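Local coordinates for MgGH51 (Meripilus giganteus, PDB 6ZPV), which probably hydrolyses terminal alpha-L-arabinofuranosyl residues from arabinose-containing polysaccharides, as a fungal family GH51 alpha-L-arabinofuranosidase, at residues A[345-359]-A[377-390]. Residues are numbered along the deposited sequence; the frame is centred on the assembly and turned at random.
With NAG (2-acetamido-2-deoxy-beta-D-glucopyranose), chain B; NAG (2-acetamido-2-deoxy-beta-D-glucopyranose), chain C; BMA (beta-D-mannopyranose), chain D; MAN (alpha-D-mannopyranose), chain E.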
loop_
_atom_site.group_PDB
_atom_site.type_symbol
_atom_site.label_atom_id
_atom_site.label_comp_id
_atom_site.label_asym_id
_atom_site.label_seq_id
_atom_site.Cartn_x
_atom_site.Cartn_y
_atom_site.Cartn_z
ATOM N N PHE A 345 3.409 -15.806 8.213
ATOM C CA PHE A 345 4.712 -15.111 8.173
ATOM C C PHE A 345 4.607 -13.820 9.020
ATOM O O PHE A 345 3.713 -13.020 8.777
ATOM C CB PHE A 345 5.036 -14.704 6.733
ATOM C CG PHE A 345 5.114 -15.829 5.736
ATOM C CD1 PHE A 345 6.146 -16.739 5.773
ATOM C CD2 PHE A 345 4.092 -16.016 4.847
ATOM C CE1 PHE A 345 6.186 -17.777 4.858
ATOM C CE2 PHE A 345 4.113 -17.109 3.981
ATOM C CZ PHE A 345 5.164 -17.970 3.969
ATOM N N VAL A 346 5.578 -13.639 9.902
ATOM C CA VAL A 346 5.704 -12.427 10.703
ATOM C C VAL A 346 7.128 -11.906 10.571
ATOM O O VAL A 346 8.095 -12.705 10.723
ATOM C CB VAL A 346 5.300 -12.616 12.183
ATOM C CG1 VAL A 346 5.763 -11.463 13.047
ATOM C CG2 VAL A 346 3.806 -12.866 12.275
ATOM N N GLU A 347 7.252 -10.610 10.285
ATOM C CA GLU A 347 8.572 -9.982 10.148
ATOM C C GLU A 347 8.906 -9.224 11.433
ATOM O O GLU A 347 8.070 -8.470 11.962
ATOM C CB GLU A 347 8.572 -9.062 8.907
ATOM C CG GLU A 347 9.932 -8.466 8.595
ATOM C CD GLU A 347 10.084 -7.964 7.181
ATOM O OE1 GLU A 347 9.125 -8.063 6.404
ATOM O OE2 GLU A 347 11.233 -7.459 6.867
ATOM N N VAL A 348 10.130 -9.426 11.941
ATOM C CA VAL A 348 10.503 -8.894 13.265
ATOM C C VAL A 348 11.249 -7.577 13.026
ATOM O O VAL A 348 12.477 -7.569 12.751
ATOM C CB VAL A 348 11.301 -9.942 14.042
ATOM C CG1 VAL A 348 11.740 -9.394 15.400
ATOM C CG2 VAL A 348 10.479 -11.210 14.191
ATOM N N GLY A 349 10.534 -6.458 13.127
ATOM C CA GLY A 349 11.139 -5.148 12.900
ATOM C C GLY A 349 11.131 -4.747 11.423
ATOM O O GLY A 349 10.428 -5.358 10.604
ATOM N N ASN A 350 11.896 -3.701 11.138
ATOM C CA ASN A 350 12.122 -3.251 9.744
ATOM C C ASN A 350 13.565 -2.772 9.674
ATOM O O ASN A 350 14.009 -1.918 10.467
ATOM C CB ASN A 350 11.209 -2.100 9.349
ATOM C CG ASN A 350 11.454 -1.665 7.923
ATOM O OD1 ASN A 350 11.241 -2.473 7.009
ATOM N ND2 ASN A 350 11.943 -0.437 7.710
ATOM N N GLU A 351 14.306 -3.324 8.688
ATOM C CA GLU A 351 15.662 -2.790 8.385
ATOM C C GLU A 351 16.484 -2.673 9.668
ATOM O O GLU A 351 17.185 -1.672 9.889
ATOM C CB GLU A 351 15.615 -1.498 7.588
ATOM C CG GLU A 351 15.006 -1.685 6.197
ATOM C CD GLU A 351 15.348 -0.607 5.200
ATOM O OE1 GLU A 351 15.639 0.554 5.634
ATOM O OE2 GLU A 351 15.311 -0.918 3.972
ATOM N N ASP A 352 16.568 -3.784 10.417
ATOM C CA ASP A 352 17.368 -3.776 11.665
ATOM C C ASP A 352 18.864 -3.894 11.374
ATOM O O ASP A 352 19.649 -3.804 12.303
ATOM C CB ASP A 352 16.866 -4.811 12.655
ATOM C CG ASP A 352 15.500 -4.397 13.182
ATOM O OD1 ASP A 352 15.461 -3.568 14.143
ATOM O OD2 ASP A 352 14.475 -4.841 12.627
ATOM N N PHE A 353 19.253 -4.022 10.073
ATOM C CA PHE A 353 20.663 -3.823 9.738
ATOM C C PHE A 353 21.165 -2.466 10.159
ATOM O O PHE A 353 22.380 -2.271 10.328
ATOM C CB PHE A 353 20.938 -4.112 8.257
ATOM C CG PHE A 353 20.132 -3.330 7.280
ATOM C CD1 PHE A 353 20.479 -2.025 6.963
ATOM C CD2 PHE A 353 19.017 -3.886 6.669
ATOM C CE1 PHE A 353 19.761 -1.283 6.035
ATOM C CE2 PHE A 353 18.291 -3.157 5.719
ATOM C CZ PHE A 353 18.654 -1.852 5.421
ATOM N N PHE A 354 20.281 -1.468 10.322
ATOM C CA PHE A 354 20.713 -0.149 10.822
ATOM C C PHE A 354 20.922 -0.112 12.338
ATOM O O PHE A 354 21.492 0.851 12.857
ATOM C CB PHE A 354 19.682 0.917 10.454
ATOM C CG PHE A 354 19.725 1.380 9.017
ATOM C CD1 PHE A 354 20.905 1.790 8.419
ATOM C CD2 PHE A 354 18.555 1.455 8.275
ATOM C CE1 PHE A 354 20.899 2.259 7.117
ATOM C CE2 PHE A 354 18.587 1.955 6.980
ATOM C CZ PHE A 354 19.743 2.335 6.384
ATOM N N ALA A 355 20.466 -1.169 13.042
ATOM C CA ALA A 355 20.540 -1.281 14.522
ATOM C C ALA A 355 21.011 -2.684 14.888
ATOM O O ALA A 355 20.418 -3.363 15.719
ATOM C CB ALA A 355 19.175 -0.938 15.110
ATOM N N ALA A 356 22.080 -3.119 14.214
ATOM C CA ALA A 356 22.545 -4.501 14.364
ATOM C C ALA A 356 23.255 -4.779 15.670
ATOM O O ALA A 356 23.460 -5.955 16.008
ATOM C CB ALA A 356 23.351 -4.879 13.161
ATOM N N GLY A 357 23.674 -3.727 16.390
ATOM C CA GLY A 357 24.255 -3.936 17.725
ATOM C C GLY A 357 23.270 -4.462 18.720
ATOM O O GLY A 357 23.674 -5.283 19.570
ATOM N N SER A 358 22.015 -4.092 18.628
ATOM C CA SER A 358 20.957 -4.580 19.545
ATOM C C SER A 358 20.085 -5.669 18.941
ATOM O O SER A 358 19.391 -6.347 19.699
ATOM C CB SER A 358 20.113 -3.414 19.998
ATOM O OG SER A 358 19.411 -2.896 18.882
ATOM N N TYR A 359 20.045 -5.786 17.625
ATOM C CA TYR A 359 19.101 -6.764 17.054
ATOM C C TYR A 359 19.342 -8.162 17.591
ATOM O O TYR A 359 18.358 -8.895 17.770
ATOM C CB TYR A 359 19.090 -6.770 15.525
ATOM C CG TYR A 359 17.904 -7.488 14.910
ATOM C CD1 TYR A 359 16.604 -7.004 15.066
ATOM C CD2 TYR A 359 18.048 -8.583 14.073
ATOM C CE1 TYR A 359 15.514 -7.545 14.421
ATOM C CE2 TYR A 359 16.968 -9.123 13.388
ATOM C CZ TYR A 359 15.710 -8.568 13.518
ATOM O OH TYR A 359 14.675 -9.073 12.745
ATOM N N ILE A 377 4.105 -20.245 13.014
ATOM C CA ILE A 377 4.460 -19.034 12.244
ATOM C C ILE A 377 5.934 -19.031 11.861
ATOM O O ILE A 377 6.757 -19.479 12.643
ATOM C CB ILE A 377 4.076 -17.765 12.999
ATOM C CG1 ILE A 377 2.548 -17.690 13.094
ATOM C CG2 ILE A 377 4.658 -16.518 12.346
ATOM C CD1 ILE A 377 2.068 -16.453 13.851
ATOM N N ARG A 378 6.244 -18.600 10.648
ATOM C CA ARG A 378 7.630 -18.439 10.229
ATOM C C ARG A 378 8.060 -16.988 10.442
ATOM O O ARG A 378 7.459 -16.065 9.891
ATOM C CB ARG A 378 7.817 -18.847 8.766
ATOM C CG ARG A 378 9.255 -19.029 8.326
ATOM C CD ARG A 378 9.396 -19.328 6.837
ATOM N NE ARG A 378 10.713 -19.839 6.474
ATOM C CZ ARG A 378 11.003 -21.084 6.151
ATOM N NH1 ARG A 378 10.100 -22.058 6.256
ATOM N NH2 ARG A 378 12.280 -21.377 5.805
ATOM N N PHE A 379 9.092 -16.779 11.241
ATOM C CA PHE A 379 9.579 -15.446 11.596
ATOM C C PHE A 379 10.718 -15.021 10.692
ATOM O O PHE A 379 11.695 -15.766 10.480
ATOM C CB PHE A 379 9.963 -15.369 13.081
ATOM C CG PHE A 379 8.739 -15.482 13.975
ATOM C CD1 PHE A 379 7.970 -14.348 14.233
ATOM C CD2 PHE A 379 8.295 -16.695 14.449
ATOM C CE1 PHE A 379 6.798 -14.427 14.973
ATOM C CE2 PHE A 379 7.108 -16.780 15.157
ATOM C CZ PHE A 379 6.355 -15.660 15.412
ATOM N N ILE A 380 10.649 -13.788 10.193
ATOM C CA ILE A 380 11.610 -13.255 9.196
ATOM C C ILE A 380 12.497 -12.203 9.864
ATOM O O ILE A 380 11.981 -11.218 10.437
ATOM C CB ILE A 380 10.849 -12.648 8.007
ATOM C CG1 ILE A 380 9.839 -13.597 7.379
ATOM C CG2 ILE A 380 11.826 -12.121 7.012
ATOM C CD1 ILE A 380 8.814 -12.957 6.521
ATOM N N ALA A 381 13.815 -12.383 9.749
ATOM C CA ALA A 381 14.822 -11.465 10.274
ATOM C C ALA A 381 15.099 -10.344 9.256
ATOM O O ALA A 381 15.028 -10.572 8.033
ATOM C CB ALA A 381 16.067 -12.237 10.619
ATOM N N THR A 382 15.528 -9.187 9.785
ATOM C CA THR A 382 15.677 -8.014 8.943
ATOM C C THR A 382 17.087 -7.447 8.906
ATOM O O THR A 382 17.343 -6.469 8.178
ATOM C CB THR A 382 14.724 -6.903 9.429
ATOM O OG1 THR A 382 15.270 -6.435 10.657
ATOM C CG2 THR A 382 13.293 -7.358 9.543
ATOM N N THR A 383 18.023 -7.998 9.688
ATOM C CA THR A 383 19.419 -7.664 9.538
ATOM C C THR A 383 19.950 -8.228 8.190
ATOM O O THR A 383 19.284 -9.058 7.554
ATOM C CB THR A 383 20.224 -8.194 10.732
ATOM O OG1 THR A 383 19.694 -9.460 11.162
ATOM C CG2 THR A 383 20.209 -7.203 11.879
ATOM N N ASN A 384 21.161 -7.803 7.840
ATOM C CA ASN A 384 21.815 -8.405 6.663
ATOM C C ASN A 384 22.021 -9.891 6.947
ATOM O O ASN A 384 22.330 -10.302 8.123
ATOM C CB ASN A 384 23.170 -7.734 6.410
ATOM C CG ASN A 384 23.031 -6.282 6.046
ATOM O OD1 ASN A 384 22.072 -5.881 5.388
ATOM N ND2 ASN A 384 24.021 -5.490 6.438
ATOM N N ALA A 385 21.895 -10.706 5.941
ATOM C CA ALA A 385 21.899 -12.150 6.177
ATOM C C ALA A 385 23.184 -12.579 6.851
ATOM O O ALA A 385 24.271 -12.315 6.341
ATOM C CB ALA A 385 21.678 -12.852 4.861
ATOM N N TRP A 386 23.039 -13.235 7.992
ATOM C CA TRP A 386 24.106 -13.966 8.704
ATOM C C TRP A 386 25.133 -13.091 9.405
ATOM O O TRP A 386 26.060 -13.650 10.013
ATOM C CB TRP A 386 24.816 -14.977 7.765
ATOM C CG TRP A 386 23.804 -15.825 7.074
ATOM C CD1 TRP A 386 23.538 -15.828 5.746
ATOM C CD2 TRP A 386 22.876 -16.722 7.656
ATOM N NE1 TRP A 386 22.458 -16.632 5.445
ATOM C CE2 TRP A 386 22.064 -17.217 6.610
ATOM C CE3 TRP A 386 22.631 -17.157 8.953
ATOM C CZ2 TRP A 386 21.030 -18.103 6.845
ATOM C CZ3 TRP A 386 21.612 -18.050 9.188
ATOM C CH2 TRP A 386 20.818 -18.511 8.136
ATOM N N ASN A 387 24.981 -11.788 9.379
ATOM C CA ASN A 387 25.937 -10.867 10.028
ATOM C C ASN A 387 25.145 -9.695 10.575
ATOM O O ASN A 387 24.762 -8.798 9.824
ATOM C CB ASN A 387 27.017 -10.391 9.084
ATOM C CG ASN A 387 27.996 -11.456 8.683
ATOM O OD1 ASN A 387 28.837 -11.827 9.521
ATOM N ND2 ASN A 387 27.875 -11.990 7.473
ATOM N N PRO A 388 24.779 -9.687 11.884
ATOM C CA PRO A 388 25.319 -10.553 12.915
ATOM C C PRO A 388 24.635 -11.898 12.933
ATOM O O PRO A 388 23.542 -12.096 12.414
ATOM C CB PRO A 388 24.940 -9.781 14.193
ATOM C CG PRO A 388 23.674 -9.041 13.830
ATOM C CD PRO A 388 23.880 -8.634 12.383
ATOM N N VAL A 389 25.256 -12.815 13.640
ATOM C CA VAL A 389 24.728 -14.168 13.803
ATOM C C VAL A 389 23.612 -14.177 14.855
ATOM O O VAL A 389 23.802 -13.710 15.957
ATOM C CB VAL A 389 25.836 -15.096 14.232
ATOM C CG1 VAL A 389 25.265 -16.498 14.392
ATOM C CG2 VAL A 389 27.018 -15.020 13.260
ATOM N N LEU A 390 22.420 -14.607 14.461
ATOM C CA LEU A 390 21.227 -14.589 15.298
ATOM C C LEU A 390 20.889 -15.928 15.925
ATOM O O LEU A 390 21.150 -16.963 15.319
ATOM C CB LEU A 390 20.034 -14.068 14.520
ATOM C CG LEU A 390 20.212 -12.702 13.868
ATOM C CD1 LEU A 390 18.971 -12.361 13.023
ATOM C CD2 LEU A 390 20.458 -11.614 14.893
HETATM C C1 NAG B . 23.644 -21.115 5.018
HETATM C C2 NAG B . 24.022 -20.949 6.511
HETATM C C3 NAG B . 24.760 -19.669 6.849
HETATM C C4 NAG B . 25.845 -19.273 5.914
HETATM C C5 NAG B . 25.298 -19.440 4.500
HETATM C C6 NAG B . 26.401 -19.224 3.444
HETATM C C7 NAG B . 22.474 -22.333 7.801
HETATM C C8 NAG B . 21.103 -22.436 8.480
HETATM N N2 NAG B . 22.865 -21.161 7.362
HETATM O O3 NAG B . 25.225 -19.680 8.220
HETATM O O4 NAG B . 26.270 -17.910 6.000
HETATM O O5 NAG B . 24.823 -20.737 4.240
HETATM O O6 NAG B . 27.526 -20.063 3.719
HETATM O O7 NAG B . 23.222 -23.313 7.746
HETATM C C1 NAG C . 27.432 -17.638 6.740
HETATM C C2 NAG C . 27.981 -16.283 6.316
HETATM C C3 NAG C . 29.183 -15.933 7.120
HETATM C C4 NAG C . 28.740 -15.986 8.587
HETATM C C5 NAG C . 28.008 -17.290 8.947
HETATM C C6 NAG C . 27.423 -17.313 10.385
HETATM C C7 NAG C . 27.669 -15.553 4.003
HETATM C C8 NAG C . 28.167 -15.716 2.564
HETATM N N2 NAG C . 28.284 -16.301 4.879
HETATM O O3 NAG C . 29.550 -14.580 6.810
HETATM O O4 NAG C . 29.880 -15.980 9.471
HETATM O O5 NAG C . 26.929 -17.528 8.076
HETATM O O6 NAG C . 26.640 -18.474 10.771
HETATM O O7 NAG C . 26.723 -14.824 4.239
HETATM C C1 BMA D . 30.326 -14.751 9.985
HETATM C C2 BMA D . 31.025 -15.068 11.327
HETATM C C3 BMA D . 31.668 -13.806 11.878
HETATM C C4 BMA D . 32.621 -13.171 10.862
HETATM C C5 BMA D . 31.922 -12.998 9.531
HETATM C C6 BMA D . 32.930 -12.561 8.447
HETATM O O2 BMA D . 32.019 -16.111 11.199
HETATM O O3 BMA D . 32.413 -14.117 13.071
HETATM O O4 BMA D . 33.159 -11.940 11.312
HETATM O O5 BMA D . 31.360 -14.238 9.087
HETATM O O6 BMA D . 32.147 -12.089 7.324
HETATM C C1 MAN E . 31.750 -13.720 14.263
HETATM C C2 MAN E . 32.770 -13.725 15.386
HETATM C C3 MAN E . 33.260 -15.157 15.757
HETATM C C4 MAN E . 32.069 -16.039 16.009
HETATM C C5 MAN E . 31.093 -16.023 14.817
HETATM C C6 MAN E . 29.857 -16.943 15.071
HETATM O O2 MAN E . 32.184 -13.108 16.567
HETATM O O3 MAN E . 34.016 -15.093 16.944
HETATM O O4 MAN E . 32.513 -17.372 16.287
HETATM O O5 MAN E . 30.724 -14.660 14.556
HETATM O O6 MAN E . 29.050 -16.325 16.113
#
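The Tyr359 ring lies between the two segments: Asp352 CB sits over one face toward the rim, Ala381 CB lies at the edge, and Thr383 CG2 approaches CD2 obliquely at 3.4 Å. With CG anti to the backbone N (chi1 -165°), Tyr359 carries OH to Val348 and Thr382, where it donates to Val348 O (2.7 Å) on a lone pair and accepts from Thr382 N (3.1 Å); these bonds anchor the OH end, while Asp352 CB and Thr383 CG2 limit the ring's turning. Phe353 has Glu351 O over one face and Thr382 O at its edge, 3.4 Å from CD2, while the Asn384 amide plane is turned 13° from the ring plane, its OD1 approaching obliquely. Val346 lies alongside Phe379, with CB 3.6 Å from ring atom CE1; Ile377 CG2 sits over one face of that ring. Thr382 OG1 donates to the anti lone pair of Asp352 OD2 (2.7 Å), and its CG2 packs against Val348 O and the Glu347 carboxylate, which is salt-bridged to Arg226. Trp386 spreads one indole face beneath the first sugar, NAG of chain B, whose C3 stands 3.6 Å above the ring centre. With an alanine in place of Trp386, that sugar would probably lose its platform and Tyr425 OH its indole N-H partner. Val346 N to Arg378 O, Ile380 N to Val346 O and Val348 N to Ile380 O join the parallel strands 345-348 and 378-381. Helix 359-373 completes this right-handed beta-alpha-beta crossover of the (beta/alpha)8 barrel, packing Leu370 on Phe379 and Trp363 on Ala381; strands 284-289 and 396-403 flank the pair.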